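Local coordinates for protein acyl-CoA dehydrogenase (PDB 5LNX) that oxidises saturated acyl-CoA to 2,3-dehydroacyl-CoA, using FAD as cofactor and passing the electrons on to an acceptor, at residues Val87-Val91 against Gly92-Ile96; Ala252-Ala255 against Leu256-Val260. All blocks are in the same frame, centred on the assembly; numbering follows the deposited sequence.

How the contacts relate
Contacts 1 and 2 lie in series along the chain and do not touch: their centres are 30 Å apart and their nearest atoms about 17 Å. Contact 1 is a turn between two short helices of the N-terminal domain, and the side chain of Val87 comes to about 4 Å from a bound FAD. Contact 2 lies toward the C-terminal end of helix 229-265 in the C-terminal domain, with the side chain of Ala259 about 10 Å from a bound FAD, not necessarily the same one. That same long helix ties the two together: through Asn236, far ahead of contact 2, it touches Val91, Asn94 and Pro95 of contact 1.

Contact 1: residues Val87-Val91 against Gly92-Ile96; sequences VHTSV and GTNPI
Thr93 and Asn94 both close on the carbonyl oxygen of Thr89, in the tight turn that joins helix 79-90 to helix 94-99 within the all-helical N-terminal domain of the acyl-CoA dehydrogenase fold. Thr93 OG1 donates to Thr89 O at 2.8 Å, lying in the carbonyl plane on a lone pair. A chi1 of 88° sets this hydroxyl between its own backbone N and carbonyl carbon, pointing back at the helix end. Asn94 N takes the same oxygen, also at 2.8 Å, and Thr93 N adds a weak bond, so one buried acceptor carries much of the turn. A valine in place of Thr93 would lack the hydroxyl and would probably leave Thr89 O with one firm donor, the turn less securely held.

The other branch of Thr93, its CG2 methyl, lies over one face of the His88 imidazole in a CH-pi contact, with CG2 3.8 Å from the ring centroid; its exact position is doubtful, since the model also brings it too near His88 O. The ring itself is placed by weak hydrogen bonds from outside the turn, NE2 to Met49 O and Leu112 O, ND1 to Gly119 N. Farther back, the hydroxyls of Thr89 and Ser90 bond to Leu85 O and Ser86 O inside the helix. Val87 O accepts from Val91 N and, at 2.8 Å, from Gly92 N, an i to i+5 bond as the helix ends. Pro95 follows in the first turn of the next helix, its CG 3.2 Å from Val91 O.

Contact 2: residues Ala252-Ala255 against Leu256-Val260; sequences AEAA and LEHAV
With chi1 at -79° and chi2 at 91°, His258 swings its ring back along helix 229-265, the long first helix of the C-terminal helical domain, and sets ND1 over the carbonyl of Ala254 one turn earlier. ND1 donates to Ala254 O at 2.8 Å, and that oxygen lies practically in the plane of the imidazole, so the N-H leaves the ring edge in plane, in a somewhat bent bond. Seen from the carbonyl, the donor stands above the plane, 41° out of it and not on a lone pair. The other face of that plane is used by His258 N, which makes the ordinary i to i+4 bond at 3.1 Å. Side chain and main chain of one residue thus grip a single oxygen, which fixes how the ring is rotated.

Glu257 carries its CG beside its own backbone N, close to Glu253 O, the acceptor of that N at 2.9 Å; the bend at chi2 then leads the carboxylate away. Leu256 N to Ala252 O and Ala259 N to Ala255 O continue the helical pattern.

The methyls of Ala255 and Ala259 meet Met286 and Leu283 of helix 277-305 and Ala332 and Ile335 of helix 332-336. Glu253 touches Arg294 of helix 277-305 and reaches helix 64-77 of the N-terminal domain, where its OE1 forms a salt bridge with Arg76 and a hydrogen bond with His72. At the far end, Val260 packs on Leu375 of a second subunit, just beyond the turn in which Ala259 N reaches Ala255 O at 3.0 Å.

Contact 1: residues Val87-Val91 against Gly92-Ile96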
loop_
_atom_site.group_PDB
_atom_site.type_symbol
_atom_site.label_atom_id
_atom_site.label_comp_id
_atom_site.label_asym_id
_atom_site.label_seq_id
_atom_site.Cartn_x
_atom_site.Cartn_y
_atom_site.Cartn_z
ATOM N N VAL D 87 24.371 18.458 3.514
ATOM C CA VAL D 87 24.651 18.821 4.888
ATOM C C VAL D 87 25.601 20.014 4.890
ATOM O O VAL D 87 25.338 21.031 5.541
ATOM C CB VAL D 87 25.250 17.637 5.680
ATOM C CG1 VAL D 87 25.937 18.119 6.943
ATOM C CG2 VAL D 87 24.151 16.640 6.038
ATOM N N HIS D 88 26.695 19.873 4.153
ATOM C CA HIS D 88 27.759 20.894 4.107
ATOM C C HIS D 88 27.159 22.273 3.982
ATOM O O HIS D 88 27.482 23.184 4.746
ATOM C CB HIS D 88 28.729 20.607 2.946
ATOM C CG HIS D 88 29.572 21.772 2.531
ATOM N ND1 HIS D 88 30.851 21.965 2.995
ATOM C CD2 HIS D 88 29.345 22.769 1.638
ATOM C CE1 HIS D 88 31.361 23.060 2.453
ATOM N NE2 HIS D 88 30.469 23.561 1.617
ATOM N N THR D 89 26.282 22.423 3.004
ATOM C CA THR D 89 25.713 23.737 2.650
ATOM C C THR D 89 24.565 24.215 3.504
ATOM O O THR D 89 24.592 25.322 4.016
ATOM C CB THR D 89 25.178 23.703 1.219
ATOM O OG1 THR D 89 26.149 23.050 0.398
ATOM C CG2 THR D 89 24.874 25.098 0.699
ATOM N N SER D 90 23.554 23.362 3.615
ATOM C CA SER D 90 22.246 23.721 4.125
ATOM C C SER D 90 22.233 23.853 5.663
ATOM O O SER D 90 21.436 24.597 6.247
ATOM C CB SER D 90 21.287 22.625 3.683
ATOM O OG SER D 90 21.574 21.426 4.384
ATOM N N VAL D 91 23.051 23.034 6.307
ATOM C CA VAL D 91 23.148 23.021 7.775
ATOM C C VAL D 91 24.579 23.170 8.339
ATOM O O VAL D 91 24.747 23.420 9.528
ATOM C CB VAL D 91 22.485 21.769 8.360
ATOM C CG1 VAL D 91 20.999 21.777 8.037
ATOM C CG2 VAL D 91 23.156 20.495 7.864
ATOM N N GLY D 92 25.590 23.052 7.481
ATOM C CA GLY D 92 26.975 23.346 7.855
ATOM C C GLY D 92 27.438 24.762 7.546
ATOM O O GLY D 92 28.326 25.287 8.208
ATOM N N THR D 93 26.875 25.371 6.512
ATOM C CA THR D 93 27.328 26.702 6.051
ATOM C C THR D 93 26.208 27.755 6.196
ATOM O O THR D 93 26.462 28.901 6.588
ATOM C CB THR D 93 27.915 26.723 4.615
ATOM O OG1 THR D 93 26.832 26.929 3.729
ATOM C CG2 THR D 93 28.660 25.437 4.217
ATOM N N ASN D 94 24.971 27.367 5.887
ATOM C CA ASN D 94 23.832 28.312 5.873
ATOM C C ASN D 94 23.506 28.908 7.243
ATOM O O ASN D 94 23.130 30.074 7.336
ATOM C CB ASN D 94 22.568 27.656 5.274
ATOM C CG ASN D 94 22.519 27.708 3.747
ATOM O OD1 ASN D 94 23.429 28.202 3.091
ATOM N ND2 ASN D 94 21.409 27.245 3.188
ATOM N N PRO D 95 23.631 28.116 8.318
ATOM C CA PRO D 95 23.334 28.700 9.631
ATOM C C PRO D 95 24.204 29.905 9.920
ATOM O O PRO D 95 23.695 30.914 10.412
ATOM C CB PRO D 95 23.638 27.563 10.610
ATOM C CG PRO D 95 23.499 26.312 9.809
ATOM C CD PRO D 95 23.933 26.673 8.416
ATOM N N ILE D 96 25.480 29.816 9.563
ATOM C CA ILE D 96 26.370 30.986 9.634
ATOM C C ILE D 96 25.859 32.102 8.719
ATOM O O ILE D 96 25.720 33.253 9.136
ATOM C CB ILE D 96 27.819 30.661 9.218
ATOM C CG1 ILE D 96 28.429 29.595 10.142
ATOM C CG2 ILE D 96 28.665 31.935 9.225
ATOM C CD1 ILE D 96 29.827 29.159 9.759
#

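Contact 2: residues Ala252-Ala255 against Leu256-Val260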
loop_
_atom_site.group_PDB
_atom_site.type_symbol
_atom_site.label_atom_id
_atom_site.label_comp_id
_atom_site.label_asym_id
_atom_site.label_seq_id
_atom_site.Cartn_x
_atom_site.Cartn_y
_atom_site.Cartn_z
ATOM N N ALA D 252 15.533 7.622 -6.703
ATOM C CA ALA D 252 14.366 6.961 -7.294
ATOM C C ALA D 252 14.464 6.941 -8.827
ATOM O O ALA D 252 14.020 5.998 -9.481
ATOM C CB ALA D 252 13.097 7.662 -6.876
ATOM N N GLU D 253 15.032 8.019 -9.375
ATOM C CA GLU D 253 15.196 8.151 -10.798
ATOM C C GLU D 253 16.249 7.182 -11.333
ATOM O O GLU D 253 16.084 6.565 -12.391
ATOM C CB GLU D 253 15.530 9.589 -11.126
ATOM C CG GLU D 253 14.314 10.488 -10.971
ATOM C CD GLU D 253 14.548 11.870 -11.511
ATOM O OE1 GLU D 253 15.745 12.249 -11.652
ATOM O OE2 GLU D 253 13.568 12.608 -11.738
ATOM N N ALA D 254 17.316 7.026 -10.570
ATOM C CA ALA D 254 18.350 6.020 -10.855
ATOM C C ALA D 254 17.736 4.629 -10.862
ATOM O O ALA D 254 17.996 3.822 -11.761
ATOM C CB ALA D 254 19.466 6.096 -9.820
ATOM N N ALA D 255 16.947 4.330 -9.848
ATOM C CA ALA D 255 16.248 3.026 -9.819
ATOM C C ALA D 255 15.446 2.809 -11.106
ATOM O O ALA D 255 15.471 1.737 -11.690
ATOM C CB ALA D 255 15.321 2.934 -8.617
ATOM N N LEU D 256 14.705 3.843 -11.505
ATOM C CA LEU D 256 13.820 3.765 -12.649
ATOM C C LEU D 256 14.589 3.544 -13.965
ATOM O O LEU D 256 14.350 2.578 -14.691
ATOM C CB LEU D 256 12.999 5.044 -12.737
ATOM C CG LEU D 256 12.165 5.197 -14.008
ATOM C CD1 LEU D 256 11.047 4.154 -14.036
ATOM C CD2 LEU D 256 11.607 6.609 -14.095
ATOM N N GLU D 257 15.519 4.445 -14.232
ATOM C CA GLU D 257 16.287 4.422 -15.467
ATOM C C GLU D 257 17.026 3.086 -15.643
ATOM O O GLU D 257 16.945 2.456 -16.715
ATOM C CB GLU D 257 17.217 5.625 -15.528
ATOM C CG GLU D 257 16.362 6.922 -15.510
ATOM C CD GLU D 257 15.894 7.448 -16.860
ATOM O OE1 GLU D 257 16.743 7.850 -17.665
ATOM O OE2 GLU D 257 14.671 7.600 -17.084
ATOM N N HIS D 258 17.668 2.623 -14.578
ATOM C CA HIS D 258 18.329 1.331 -14.608
ATOM C C HIS D 258 17.316 0.230 -14.890
ATOM O O HIS D 258 17.554 -0.662 -15.729
ATOM C CB HIS D 258 19.032 1.031 -13.286
ATOM C CG HIS D 258 20.353 1.711 -13.127
ATOM N ND1 HIS D 258 20.485 2.954 -12.547
ATOM C CD2 HIS D 258 21.603 1.315 -13.458
ATOM C CE1 HIS D 258 21.763 3.293 -12.532
ATOM N NE2 HIS D 258 22.462 2.314 -13.072
ATOM N N ALA D 259 16.185 0.302 -14.185
ATOM C CA ALA D 259 15.136 -0.720 -14.279
ATOM C C ALA D 259 14.517 -0.833 -15.689
ATOM O O ALA D 259 14.138 -1.917 -16.118
ATOM C CB ALA D 259 14.041 -0.445 -13.265
ATOM N N VAL D 260 14.412 0.296 -16.378
ATOM C CA VAL D 260 13.800 0.359 -17.702
ATOM C C VAL D 260 14.717 -0.325 -18.720
ATOM O O VAL D 260 14.343 -1.302 -19.374
ATOM C CB VAL D 260 13.545 1.817 -18.140
ATOM C CG1 VAL D 260 13.194 1.889 -19.627
ATOM C CG2 VAL D 260 12.434 2.434 -17.309
#